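Local coordinates for UDP-L-Rhamnose Synthase (Acanthamoeba polyphaga mimivirus, PDB 7JID) that catalyses the formation of UDP-L-rhamnose, probably by epimerising and reducing a UDP-4-keto-6-deoxyglucose intermediate with NADPH as hydride donor, at the interface of chains A and B. Coordinates in Å, arbitrary orientation; residue numbers count along the deposited sequence, not the author numbering. Chains: chain A/B, UDP-L-Rhamnose Synthase.

Contact 1: the interface of chains A and B. Residues chain A 91, 95, 149, 152-153; chain B 95, 149, 152-153.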
ATOM      1  N   LEU A  91      -2.690   7.389   5.108  1.00  9.06           N
ATOM      2  CA  LEU A  91      -4.081   6.915   5.061  1.00 10.05           C
ATOM      3  C   LEU A  91      -4.679   7.010   6.478  1.00 10.38           C
ATOM      4  O   LEU A  91      -5.889   7.346   6.573  1.00 11.84           O
ATOM      5  CB  LEU A  91      -4.152   5.509   4.491  1.00 10.65           C
ATOM      6  CG  LEU A  91      -4.533   5.415   3.018  1.00 11.73           C
ATOM      7  CD1 LEU A  91      -5.994   5.773   2.803  1.00 11.72           C
ATOM      8  CD2 LEU A  91      -3.641   6.290   2.170  1.00 11.79           C
ATOM      9  N   PHE A  95      -8.125   8.955   7.358  1.00 11.11           N
ATOM     10  CA  PHE A  95      -9.321   8.332   7.971  1.00 11.01           C
ATOM     11  C   PHE A  95      -9.680   9.103   9.235  1.00 10.54           C
ATOM     12  O   PHE A  95     -10.869   9.359   9.474  1.00 13.92           O
ATOM     13  CB  PHE A  95      -9.094   6.875   8.352  1.00 10.80           C
ATOM     14  CG  PHE A  95      -9.261   5.917   7.198  1.00 10.37           C
ATOM     15  CD1 PHE A  95     -10.473   5.746   6.590  1.00 10.93           C
ATOM     16  CD2 PHE A  95      -8.185   5.199   6.712  1.00 11.88           C
ATOM     17  CE1 PHE A  95     -10.636   4.914   5.496  1.00 11.14           C
ATOM     18  CE2 PHE A  95      -8.352   4.332   5.654  1.00 11.56           C
ATOM     19  CZ  PHE A  95      -9.558   4.195   5.022  1.00 11.60           C
ATOM     20  N   LEU A 149      -5.377   6.642  -3.568  1.00 10.58           N
ATOM     21  CA  LEU A 149      -6.207   6.424  -2.362  1.00 11.06           C
ATOM     22  C   LEU A 149      -6.689   7.766  -1.832  1.00 11.19           C
ATOM     23  O   LEU A 149      -7.847   7.866  -1.331  1.00 10.79           O
ATOM     24  CB  LEU A 149      -5.424   5.638  -1.304  1.00 11.55           C
ATOM     25  CG  LEU A 149      -5.238   4.167  -1.655  1.00 10.98           C
ATOM     26  CD1 LEU A 149      -4.124   3.547  -0.826  1.00 10.02           C
ATOM     27  CD2 LEU A 149      -6.544   3.423  -1.450  1.00 11.71           C
ATOM     28  N   PHE A 152     -10.175   9.125  -2.796  1.00 12.15           N
ATOM     29  CA  PHE A 152     -11.349   8.683  -1.997  1.00 12.41           C
ATOM     30  C   PHE A 152     -11.666   9.660  -0.858  1.00 13.42           C
ATOM     31  O   PHE A 152     -12.735   9.482  -0.213  1.00 14.39           O
ATOM     32  CB  PHE A 152     -11.129   7.280  -1.431  1.00 12.94           C
ATOM     33  CG  PHE A 152     -11.191   6.227  -2.489  1.00 12.68           C
ATOM     34  CD1 PHE A 152     -12.399   5.843  -3.027  1.00 13.89           C
ATOM     35  CD2 PHE A 152     -10.048   5.591  -2.923  1.00 14.42           C
ATOM     36  CE1 PHE A 152     -12.451   4.867  -4.010  1.00 12.88           C
ATOM     37  CE2 PHE A 152     -10.103   4.600  -3.893  1.00 13.38           C
ATOM     38  CZ  PHE A 152     -11.307   4.269  -4.467  1.00 13.29           C
ATOM     39  N   PHE A 153     -10.822  10.675  -0.622  1.00 11.48           N
ATOM     40  CA  PHE A 153     -10.988  11.695   0.425  1.00 11.92           C
ATOM     41  C   PHE A 153     -11.046  13.102  -0.205  1.00 10.98           C
ATOM     42  O   PHE A 153     -10.611  14.043   0.401  1.00 11.78           O
ATOM     43  CB  PHE A 153      -9.845  11.612   1.437  1.00 11.56           C
ATOM     44  CG  PHE A 153      -9.761  10.310   2.182  1.00 11.53           C
ATOM     45  CD1 PHE A 153     -10.350  10.170   3.424  1.00 11.35           C
ATOM     46  CD2 PHE A 153      -9.073   9.236   1.646  1.00 11.25           C
ATOM     47  CE1 PHE A 153     -10.277   8.964   4.103  1.00 12.13           C
ATOM     48  CE2 PHE A 153      -8.984   8.033   2.335  1.00 12.05           C
ATOM     49  CZ  PHE A 153      -9.573   7.910   3.571  1.00 11.98           C
TER
ATOM     50  N   PHE B  95     -14.026   0.862  -0.019  1.00 14.11           N
ATOM     51  CA  PHE B  95     -14.567   2.252  -0.108  1.00 13.21           C
ATOM     52  C   PHE B  95     -15.921   2.273  -0.824  1.00 12.30           C
ATOM     53  O   PHE B  95     -16.843   2.975  -0.379  1.00 14.75           O
ATOM     54  CB  PHE B  95     -13.611   3.200  -0.844  1.00 14.07           C
ATOM     55  CG  PHE B  95     -12.493   3.721   0.016  1.00 12.69           C
ATOM     56  CD1 PHE B  95     -12.727   4.587   1.059  1.00 12.19           C
ATOM     57  CD2 PHE B  95     -11.182   3.377  -0.247  1.00 12.27           C
ATOM     58  CE1 PHE B  95     -11.702   5.039   1.877  1.00 12.57           C
ATOM     59  CE2 PHE B  95     -10.160   3.839   0.547  1.00 11.38           C
ATOM     60  CZ  PHE B  95     -10.402   4.686   1.591  1.00 11.69           C
ATOM     61  N   LEU B 149      -5.628  -1.821   7.236  1.00  8.73           N
ATOM     62  CA  LEU B 149      -6.532  -0.842   6.570  1.00  8.89           C
ATOM     63  C   LEU B 149      -7.980  -1.328   6.666  1.00  9.80           C
ATOM     64  O   LEU B 149      -8.893  -0.512   6.867  1.00  8.96           O
ATOM     65  CB  LEU B 149      -6.051  -0.590   5.122  1.00  8.74           C
ATOM     66  CG  LEU B 149      -4.785   0.274   5.013  1.00  9.28           C
ATOM     67  CD1 LEU B 149      -4.152   0.155   3.624  1.00  8.43           C
ATOM     68  CD2 LEU B 149      -5.063   1.726   5.327  1.00 10.58           C
ATOM     69  N   PHE B 152     -10.307  -0.100   9.439  1.00 12.20           N
ATOM     70  CA  PHE B 152     -11.025   1.198   9.340  1.00 11.70           C
ATOM     71  C   PHE B 152     -12.420   1.001   8.750  1.00 12.11           C
ATOM     72  O   PHE B 152     -13.177   2.004   8.688  1.00 14.00           O
ATOM     73  CB  PHE B 152     -10.253   2.243   8.518  1.00 10.76           C
ATOM     74  CG  PHE B 152      -9.002   2.751   9.165  1.00 11.30           C
ATOM     75  CD1 PHE B 152      -9.051   3.742  10.130  1.00 12.06           C
ATOM     76  CD2 PHE B 152      -7.763   2.287   8.739  1.00 11.66           C
ATOM     77  CE1 PHE B 152      -7.898   4.179  10.751  1.00 12.36           C
ATOM     78  CE2 PHE B 152      -6.608   2.744   9.344  1.00 13.36           C
ATOM     79  CZ  PHE B 152      -6.678   3.685  10.346  1.00 12.49           C
ATOM     80  N   PHE B 153     -12.769  -0.230   8.354  1.00 11.16           N
ATOM     81  CA  PHE B 153     -14.091  -0.587   7.776  1.00 11.58           C
ATOM     82  C   PHE B 153     -14.750  -1.655   8.666  1.00 10.97           C
ATOM     83  O   PHE B 153     -15.416  -2.502   8.159  1.00 14.53           O
ATOM     84  CB  PHE B 153     -13.902  -1.066   6.341  1.00 11.05           C
ATOM     85  CG  PHE B 153     -13.335  -0.040   5.395  1.00 11.92           C
ATOM     86  CD1 PHE B 153     -14.161   0.745   4.627  1.00 12.11           C
ATOM     87  CD2 PHE B 153     -11.968   0.054   5.194  1.00 12.30           C
ATOM     88  CE1 PHE B 153     -13.630   1.693   3.774  1.00 12.25           C
ATOM     89  CE2 PHE B 153     -11.426   1.001   4.338  1.00 11.70           C
ATOM     90  CZ  PHE B 153     -12.256   1.795   3.598  1.00 12.91           C
TER
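A:Phe95 and B:Phe152 lie face to face, their ring planes only 10° apart and their centroids 4.4 Å from each other, a stack displaced so that A:Phe95 CD2 sits beneath B:Phe152 CG. The displacement brings the methylene CB of B:Phe152 over the middle of the A:Phe95 ring, 3.8 Å from its centroid, as a CH-pi contact. The two-fold repeats this between A:Phe152 and B:Phe95, with planes 8° apart. On the other face A:Phe95 and B:Phe95 are backed by A:Phe153 and B:Phe153 of their own chains. Those rings stand roughly upright, so each stacked ring is held between a parallel partner and a perpendicular neighbour and its rotation is restrained. The A:Phe95 and B:Phe95 side chains arrive from opposite directions and meet at their para carbons, A:Phe95 CZ being 3.6 Å from B:Phe95 CZ. A:Phe153 reaches this centre as well, its CE2 lying 3.7 Å from B:Phe95 CZ. With CG beside the backbone N (chi1 -82°), A:Phe95 projects outward from its helix toward the partner. At the rim, B:Leu149 CD2 rests against A:Leu91 CB. The aromatic cluster joins helix 79-99 of each subunit to the end of helix 138-150 and the 3-10 turn 151-153 of the other, around the two-fold axis.

Contact 2: the interface of chains A and B. Residues chain A 40, 88, 92, 95; chain B 148-149, 152.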
ATOM      1  N   GLU A  40      -2.225   4.308  14.480  1.00 12.89           N
ATOM      2  CA  GLU A  40      -3.558   4.930  14.279  1.00 14.45           C
ATOM      3  C   GLU A  40      -4.206   5.213  15.639  1.00 14.99           C
ATOM      4  O   GLU A  40      -4.859   6.227  15.787  1.00 14.77           O
ATOM      5  CB  GLU A  40      -4.467   4.107  13.365  1.00 13.97           C
ATOM      6  CG  GLU A  40      -4.863   2.724  13.861  1.00 14.44           C
ATOM      7  CD  GLU A  40      -3.666   1.813  14.022  1.00 19.35           C
ATOM      8  OE1 GLU A  40      -2.862   1.662  13.063  1.00 14.29           O
ATOM      9  OE2 GLU A  40      -3.498   1.318  15.152  1.00 26.84           O
ATOM     10  N   TYR A  88       0.644   3.846   4.436  1.00  7.79           N
ATOM     11  CA  TYR A  88      -0.196   3.558   5.615  1.00  8.84           C
ATOM     12  C   TYR A  88      -0.366   4.777   6.524  1.00  8.17           C
ATOM     13  O   TYR A  88      -1.552   5.096   6.892  1.00  9.21           O
ATOM     14  CB  TYR A  88       0.294   2.326   6.375  1.00  8.63           C
ATOM     15  CG  TYR A  88      -0.644   1.916   7.486  1.00  8.76           C
ATOM     16  CD1 TYR A  88      -1.889   1.368   7.197  1.00  8.91           C
ATOM     17  CD2 TYR A  88      -0.360   2.202   8.798  1.00  8.78           C
ATOM     18  CE1 TYR A  88      -2.785   1.033   8.197  1.00  9.09           C
ATOM     19  CE2 TYR A  88      -1.250   1.865   9.818  1.00  8.82           C
ATOM     20  CZ  TYR A  88      -2.484   1.310   9.514  1.00  9.89           C
ATOM     21  OH  TYR A  88      -3.385   1.051  10.507  1.00 10.27           O
ATOM     22  N   CYS A  92      -3.917   6.678   7.521  1.00  9.74           N
ATOM     23  CA  CYS A  92      -4.385   6.762   8.934  1.00 10.01           C
ATOM     24  C   CYS A  92      -4.802   8.209   9.231  1.00 10.43           C
ATOM     25  O   CYS A  92      -5.947   8.462   9.757  1.00 10.97           O
ATOM     26  CB  CYS A  92      -3.295   6.334   9.899  1.00 10.41           C
ATOM     27  SG  CYS A  92      -3.048   4.539   9.914  1.00 10.87           S
ATOM     28  N   PHE A  95      -8.125   8.955   7.358  1.00 11.11           N
ATOM     29  CA  PHE A  95      -9.321   8.332   7.971  1.00 11.01           C
ATOM     30  C   PHE A  95      -9.680   9.103   9.235  1.00 10.54           C
ATOM     31  O   PHE A  95     -10.869   9.359   9.474  1.00 13.92           O
ATOM     32  CB  PHE A  95      -9.094   6.875   8.352  1.00 10.80           C
ATOM     33  CG  PHE A  95      -9.261   5.917   7.198  1.00 10.37           C
ATOM     34  CD1 PHE A  95     -10.473   5.746   6.590  1.00 10.93           C
ATOM     35  CD2 PHE A  95      -8.185   5.199   6.712  1.00 11.88           C
ATOM     36  CE1 PHE A  95     -10.636   4.914   5.496  1.00 11.14           C
ATOM     37  CE2 PHE A  95      -8.352   4.332   5.654  1.00 11.56           C
ATOM     38  CZ  PHE A  95      -9.558   4.195   5.022  1.00 11.60           C
TER
ATOM     39  N   ARG B 148      -4.512  -4.158   8.262  1.00  8.28           N
ATOM     40  CA  ARG B 148      -4.658  -2.985   9.161  1.00 10.08           C
ATOM     41  C   ARG B 148      -5.697  -2.050   8.543  1.00  9.15           C
ATOM     42  O   ARG B 148      -6.578  -1.563   9.274  1.00  9.18           O
ATOM     43  CB  ARG B 148      -3.305  -2.330   9.367  1.00 10.53           C
ATOM     44  CG  ARG B 148      -2.317  -3.275  10.027  1.00 10.69           C
ATOM     45  CD  ARG B 148      -1.023  -2.551  10.253  1.00 11.34           C
ATOM     46  NE  ARG B 148      -1.188  -1.570  11.293  1.00 10.91           N
ATOM     47  CZ  ARG B 148      -0.225  -0.759  11.746  1.00 11.96           C
ATOM     48  NH1 ARG B 148       1.006  -0.839  11.270  1.00 11.52           N
ATOM     49  NH2 ARG B 148      -0.500   0.106  12.709  1.00 12.68           N
ATOM     50  N   LEU B 149      -5.628  -1.821   7.236  1.00  8.73           N
ATOM     51  CA  LEU B 149      -6.532  -0.842   6.570  1.00  8.89           C
ATOM     52  C   LEU B 149      -7.980  -1.328   6.666  1.00  9.80           C
ATOM     53  O   LEU B 149      -8.893  -0.512   6.867  1.00  8.96           O
ATOM     54  CB  LEU B 149      -6.051  -0.590   5.122  1.00  8.74           C
ATOM     55  CG  LEU B 149      -4.785   0.274   5.013  1.00  9.28           C
ATOM     56  CD1 LEU B 149      -4.152   0.155   3.624  1.00  8.43           C
ATOM     57  CD2 LEU B 149      -5.063   1.726   5.327  1.00 10.58           C
ATOM     58  N   PHE B 152     -10.307  -0.100   9.439  1.00 12.20           N
ATOM     59  CA  PHE B 152     -11.025   1.198   9.340  1.00 11.70           C
ATOM     60  C   PHE B 152     -12.420   1.001   8.750  1.00 12.11           C
ATOM     61  O   PHE B 152     -13.177   2.004   8.688  1.00 14.00           O
ATOM     62  CB  PHE B 152     -10.253   2.243   8.518  1.00 10.76           C
ATOM     63  CG  PHE B 152      -9.002   2.751   9.165  1.00 11.30           C
ATOM     64  CD1 PHE B 152      -9.051   3.742  10.130  1.00 12.06           C
ATOM     65  CD2 PHE B 152      -7.763   2.287   8.739  1.00 11.66           C
ATOM     66  CE1 PHE B 152      -7.898   4.179  10.751  1.00 12.36           C
ATOM     67  CE2 PHE B 152      -6.608   2.744   9.344  1.00 13.36           C
ATOM     68  CZ  PHE B 152      -6.678   3.685  10.346  1.00 12.49           C
TER
HETATM   69  O   HOH W   1      -5.982   0.049  11.523  1.00 15.08           O
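A:Glu40 and B:Arg148 supply the charged part of this contact. NH2 of the guanidinium donates to the carboxylate oxygen OE1 at 2.8 Å in a salt bridge that uses the syn lone pair. The bond is bent, 131° at the hydrogen, and the planes of the two groups are 78° apart, so this is an oblique single-point grip and no paired, coplanar one. The same OE1 accepts from the phenol OH of A:Tyr88 within its own chain, at 2.7 Å on the anti side, which steadies the carboxylate for the arginine. A water bridges the subunits by bonding to A:Tyr88 OH and to the backbone carbonyl O of B:Arg148.

Contacts of flat groups follow. A:Tyr88 sets its CE2 corner against one face of the guanidinium, over the middle of that group and 3.4 Å from B:Arg148 CZ, the planes tilted by 39°. The bend of B:Arg148 at chi3 carries its guanidinium past the CE2 corner of A:Tyr88 and on to A:Glu40.

Apolar packing fills the rest. B:Leu149 runs antiparallel to A:Tyr88 along the ring edge, its CD2 3.7 Å from A:Tyr88 CD1. B:Phe152, already stacked on A:Phe95, points its para carbon CZ between A:Glu40 CB and the thiol of A:Cys92, 3.8 Å from the sulfur SG.

Contact 3: the interface of chains A and B. Residues chain A 131, 148-149, 152; chain B 38, 40, 88, 92.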
ATOM      1  N   LYS A 131      -4.207   8.816 -13.795  1.00 14.31           N
ATOM      2  CA  LYS A 131      -3.677   7.693 -12.989  0.50 15.04           C
ATOM      3  C   LYS A 131      -2.163   7.657 -13.150  1.00 12.82           C
ATOM      4  O   LYS A 131      -1.632   8.017 -14.179  1.00 12.71           O
ATOM      5  CB  LYS A 131      -4.241   6.352 -13.463  0.50 18.15           C
ATOM      6  CG  LYS A 131      -5.735   6.347 -13.718  0.50 21.04           C
ATOM      7  CD  LYS A 131      -6.548   6.859 -12.568  0.50 23.27           C
ATOM      8  CE  LYS A 131      -7.984   6.386 -12.656  0.50 24.86           C
ATOM      9  NZ  LYS A 131      -8.087   4.934 -12.388  0.50 26.43           N
ATOM     10  N   ARG A 148      -3.685   7.780  -5.502  1.00  9.30           N
ATOM     11  CA  ARG A 148      -5.008   7.281  -5.912  1.00  9.73           C
ATOM     12  C   ARG A 148      -5.894   7.195  -4.666  1.00  9.98           C
ATOM     13  O   ARG A 148      -7.072   7.588  -4.736  1.00 10.14           O
ATOM     14  CB  ARG A 148      -4.833   5.926  -6.580  1.00  9.67           C
ATOM     15  CG  ARG A 148      -4.034   6.020  -7.867  1.00 10.25           C
ATOM     16  CD  ARG A 148      -3.901   4.692  -8.551  1.00 10.26           C
ATOM     17  NE  ARG A 148      -5.168   4.323  -9.168  1.00 11.02           N
ATOM     18  CZ  ARG A 148      -5.318   3.212  -9.866  1.00 11.94           C
ATOM     19  NH1 ARG A 148      -4.305   2.382 -10.016  1.00 13.87           N
ATOM     20  NH2 ARG A 148      -6.491   2.927 -10.411  1.00 12.67           N
ATOM     21  N   LEU A 149      -5.377   6.642  -3.568  1.00 10.58           N
ATOM     22  CA  LEU A 149      -6.207   6.424  -2.362  1.00 11.06           C
ATOM     23  C   LEU A 149      -6.689   7.766  -1.832  1.00 11.19           C
ATOM     24  O   LEU A 149      -7.847   7.866  -1.331  1.00 10.79           O
ATOM     25  CB  LEU A 149      -5.424   5.638  -1.304  1.00 11.55           C
ATOM     26  CG  LEU A 149      -5.238   4.167  -1.655  1.00 10.98           C
ATOM     27  CD1 LEU A 149      -4.124   3.547  -0.826  1.00 10.02           C
ATOM     28  CD2 LEU A 149      -6.544   3.423  -1.450  1.00 11.71           C
ATOM     29  N   PHE A 152     -10.175   9.125  -2.796  1.00 12.15           N
ATOM     30  CA  PHE A 152     -11.349   8.683  -1.997  1.00 12.41           C
ATOM     31  C   PHE A 152     -11.666   9.660  -0.858  1.00 13.42           C
ATOM     32  O   PHE A 152     -12.735   9.482  -0.213  1.00 14.39           O
ATOM     33  CB  PHE A 152     -11.129   7.280  -1.431  1.00 12.94           C
ATOM     34  CG  PHE A 152     -11.191   6.227  -2.489  1.00 12.68           C
ATOM     35  CD1 PHE A 152     -12.399   5.843  -3.027  1.00 13.89           C
ATOM     36  CD2 PHE A 152     -10.048   5.591  -2.923  1.00 14.42           C
ATOM     37  CE1 PHE A 152     -12.451   4.867  -4.010  1.00 12.88           C
ATOM     38  CE2 PHE A 152     -10.103   4.600  -3.893  1.00 13.38           C
ATOM     39  CZ  PHE A 152     -11.307   4.269  -4.467  1.00 13.29           C
TER
ATOM     40  N   ASP B  38      -8.999  -2.746  -9.010  1.00 13.59           N
ATOM     41  CA  ASP B  38      -8.093  -1.560  -9.014  1.00 13.77           C
ATOM     42  C   ASP B  38      -8.616  -0.477  -9.960  1.00 15.84           C
ATOM     43  O   ASP B  38      -8.048   0.616  -9.996  1.00 14.61           O
ATOM     44  CB  ASP B  38      -6.652  -1.937  -9.371  1.00 13.83           C
ATOM     45  CG  ASP B  38      -6.535  -2.671 -10.694  1.00 14.65           C
ATOM     46  OD1 ASP B  38      -6.938  -3.827 -10.707  1.00 14.49           O
ATOM     47  OD2 ASP B  38      -6.000  -2.080 -11.681  1.00 14.90           O
ATOM     48  N   GLU B  40     -11.232   1.718 -10.026  1.00 16.48           N
ATOM     49  CA  GLU B  40     -12.240   2.123  -9.031  1.00 16.87           C
ATOM     50  C   GLU B  40     -13.478   2.685  -9.742  1.00 17.95           C
ATOM     51  O   GLU B  40     -14.603   2.386  -9.300  1.00 21.08           O
ATOM     52  CB  GLU B  40     -11.655   3.097  -8.005  1.00 16.86           C
ATOM     53  CG  GLU B  40     -11.240   4.450  -8.537  1.00 18.35           C
ATOM     54  CD  GLU B  40      -9.907   4.501  -9.249  1.00 21.84           C
ATOM     55  OE1 GLU B  40      -9.043   3.635  -9.035  1.00 18.63           O
ATOM     56  OE2 GLU B  40      -9.731   5.421 -10.049  1.00 29.65           O
ATOM     57  N   TYR B  88      -4.449  -2.240  -3.106  1.00 10.49           N
ATOM     58  CA  TYR B  88      -5.267  -1.143  -3.658  1.00 10.45           C
ATOM     59  C   TYR B  88      -6.626  -1.663  -4.142  1.00 10.20           C
ATOM     60  O   TYR B  88      -7.644  -1.094  -3.778  1.00 10.77           O
ATOM     61  CB  TYR B  88      -4.545  -0.429  -4.800  1.00 10.99           C
ATOM     62  CG  TYR B  88      -5.363   0.716  -5.341  1.00 10.37           C
ATOM     63  CD1 TYR B  88      -5.490   1.884  -4.626  1.00 11.02           C
ATOM     64  CD2 TYR B  88      -6.019   0.625  -6.548  1.00 10.16           C
ATOM     65  CE1 TYR B  88      -6.216   2.955  -5.113  1.00 10.70           C
ATOM     66  CE2 TYR B  88      -6.779   1.673  -7.045  1.00 10.56           C
ATOM     67  CZ  TYR B  88      -6.903   2.836  -6.305  1.00 11.61           C
ATOM     68  OH  TYR B  88      -7.673   3.891  -6.722  1.00 12.67           O
ATOM     69  N   CYS B  92     -10.294  -0.415  -2.820  1.00 11.73           N
ATOM     70  CA  CYS B  92     -11.307   0.164  -3.750  1.00 13.01           C
ATOM     71  C   CYS B  92     -12.659  -0.471  -3.446  1.00 12.80           C
ATOM     72  O   CYS B  92     -13.686   0.257  -3.330  1.00 12.89           O
ATOM     73  CB  CYS B  92     -10.905  -0.029  -5.194  1.00 13.40           C
ATOM     74  SG  CYS B  92      -9.534   1.054  -5.692  1.00 14.31           S
TER
HETATM   75  O   HOH W   2      -7.235   6.351  -9.111  1.00 17.86           O
HETATM   76  O   HOH W   3      -8.997   6.565  -6.619  1.00 18.69           O
HETATM   77  O   HOH W   4      -4.347   0.086 -11.596  1.00 23.08           O
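Two bent side chains bring A:Arg148 to B:Glu40: the arginine runs extended through chi2 and turns at chi3 (74°), while the glutamate places CG between its backbone N and carbonyl carbon (chi1 66°) and bends again at chi2 (-79°). The carboxylate thereby faces two cationic groups. A:Lys131 NZ, arriving from the opposite direction, forms a salt bridge to OE2 of B:Glu40 at 2.9 Å on the syn side. A:Arg148 NH2 reaches OE1 of B:Glu40 at 3.0 Å, also syn, though tilted out of the guanidinium plane. OE1 further accepts from B:Tyr88 OH at 2.7 Å, met from above the carboxylate plane, so direct bonds grip both oxygens.

Water extends the network from the guanidinium edge. In-plane waters bind A:Arg148 NE and NH1 almost straight on: the first passes to B:Glu40 OE2, and the second to the carboxylate OD2 of B:Asp38, 2.7 Å from that water. A further water joins the backbone carbonyl O of A:Arg148 to B:Tyr88 OH. One guanidinium face is covered by B:Tyr88 CE2, 3.5 Å from A:Arg148 CZ. Beyond the charged cluster, A:Phe152 CZ packs 3.7 Å from B:Glu40 CB, which shields that flank of the acid's stem.

The site ties helix 138-150 and the loop carrying A:Lys131 in one subunit to the start of helix 40-50, the loop before it, and helix 79-99 in the other.

Contact 4: the interface of chains A and B. Residues chain A 135, 141, 145; chain B 79-80.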
ATOM      1  N   PHE A 135       6.407   3.603 -12.890  1.00 10.80           N
ATOM      2  CA  PHE A 135       6.539   2.503 -11.911  1.00 10.27           C
ATOM      3  C   PHE A 135       8.002   2.139 -11.712  1.00  9.85           C
ATOM      4  O   PHE A 135       8.246   1.023 -11.278  1.00 13.64           O
ATOM      5  CB  PHE A 135       5.648   1.333 -12.316  1.00 10.63           C
ATOM      6  CG  PHE A 135       4.243   1.723 -12.652  1.00  9.89           C
ATOM      7  CD1 PHE A 135       3.336   2.047 -11.648  1.00 10.43           C
ATOM      8  CD2 PHE A 135       3.774   1.687 -13.966  1.00 10.72           C
ATOM      9  CE1 PHE A 135       2.026   2.394 -11.951  1.00 10.59           C
ATOM     10  CE2 PHE A 135       2.450   2.043 -14.259  1.00 10.74           C
ATOM     11  CZ  PHE A 135       1.575   2.383 -13.249  1.00 11.81           C
ATOM     12  N   VAL A 141       6.126   3.857  -7.026  1.00  9.83           N
ATOM     13  CA  VAL A 141       5.046   2.834  -7.067  1.00  9.36           C
ATOM     14  C   VAL A 141       4.122   3.014  -5.861  1.00  8.09           C
ATOM     15  O   VAL A 141       2.905   3.158  -6.040  1.00  7.89           O
ATOM     16  CB  VAL A 141       5.625   1.426  -7.099  1.00 10.17           C
ATOM     17  CG1 VAL A 141       4.483   0.432  -6.904  1.00  9.62           C
ATOM     18  CG2 VAL A 141       6.327   1.190  -8.433  1.00 10.83           C
ATOM     19  N   PHE A 145       0.051   4.743  -5.539  1.00  7.89           N
ATOM     20  CA  PHE A 145      -1.150   4.209  -4.872  1.00  8.01           C
ATOM     21  C   PHE A 145      -1.617   5.152  -3.780  1.00  7.31           C
ATOM     22  O   PHE A 145      -2.804   5.307  -3.611  1.00  8.86           O
ATOM     23  CB  PHE A 145      -0.909   2.789  -4.367  1.00  8.02           C
ATOM     24  CG  PHE A 145      -0.845   1.805  -5.512  1.00  7.91           C
ATOM     25  CD1 PHE A 145      -1.988   1.531  -6.248  1.00  8.83           C
ATOM     26  CD2 PHE A 145       0.357   1.265  -5.936  1.00  9.23           C
ATOM     27  CE1 PHE A 145      -1.945   0.672  -7.332  1.00  9.21           C
ATOM     28  CE2 PHE A 145       0.393   0.373  -6.993  1.00  8.64           C
ATOM     29  CZ  PHE A 145      -0.758   0.101  -7.699  1.00  9.11           C
TER
ATOM     30  N   LEU B  79       6.624  -5.211  -7.537  1.00 12.56           N
ATOM     31  CA  LEU B  79       5.949  -4.481  -6.428  1.00 11.78           C
ATOM     32  C   LEU B  79       4.628  -3.886  -6.922  1.00 10.57           C
ATOM     33  O   LEU B  79       3.629  -3.846  -6.148  1.00 10.56           O
ATOM     34  CB  LEU B  79       6.844  -3.390  -5.851  1.00 11.60           C
ATOM     35  CG  LEU B  79       6.217  -2.600  -4.703  1.00 12.23           C
ATOM     36  CD1 LEU B  79       5.876  -3.529  -3.540  1.00 12.43           C
ATOM     37  CD2 LEU B  79       7.158  -1.482  -4.318  1.00 13.84           C
ATOM     38  N   VAL B  80       4.607  -3.263  -8.115  1.00 11.74           N
ATOM     39  CA  VAL B  80       3.354  -2.633  -8.628  1.00 11.53           C
ATOM     40  C   VAL B  80       2.198  -3.655  -8.657  1.00 12.23           C
ATOM     41  O   VAL B  80       1.045  -3.262  -8.304  1.00 10.07           O
ATOM     42  CB  VAL B  80       3.542  -1.936  -9.997  1.00 12.02           C
ATOM     43  CG1 VAL B  80       3.902  -2.926 -11.110  1.00 11.83           C
ATOM     44  CG2 VAL B  80       2.301  -1.151 -10.368  1.00 12.29           C
TER
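The A:Phe135 ring offers one face, near its CD1 margin, to a methyl of B:Val80, whose CG2 lies 3.6 Å from CD1 and 3.9 Å from CE1. A:Val141 and A:Phe145 stand on the active-site helix 138-150 of this short-chain dehydrogenase/reductase, A:Val141 within the YxxxK motif that supplies the family's catalytic tyrosine and lysine, and A:Phe135 is in the loop before it. A:Phe145 approaches the same valine with its rim: CE2 and CZ each lie 3.9 Å from the backbone carbonyl O of B:Val80. Both phenylalanines cross the valine at about a right angle, and CG2 points into the groove between them.

A:Val141 works from its CG1 branch, which is directed away from the backbone N (chi1 171°). That methyl presses on main-chain atoms, 3.7 Å from B:Val80 CA, and touches the branch point of the preceding side chain, CG of B:Leu79, at 4.1 Å. The partner contributes the first turn of its helix 79-99, and here A:Val141 meets the backbone as much as the side chains. B:Val80 is turned with CG2 opposite its backbone N, the setting that carries this methyl to A:Phe135 while CA faces A:Val141. Within chain A, A:Phe145 lies one helical turn on from A:Val141, and its CE2 is 4.1 Å from CG1 of that valine.

Contacts 1 and 2 have C-alpha centres about 7 Å apart and share A:Phe95, B:Leu149 and B:Phe152; contacts 1 and 3, about 10 Å apart, share A:Leu149 and A:Phe152. Contacts 2 and 3, about 15 Å apart, are largely two-fold counterparts flanking contact 1, so an aromatic centre is bordered on either side by a charged cluster. Contact 4 lies about 12 Å from contact 3 and 18 Å from contact 1, at the opposite end of helices 79-99 and 138-150. These helices, paired between subunits, form the four-helix arrangement typical of short-chain dehydrogenase dimers, which suggests a biological dimer.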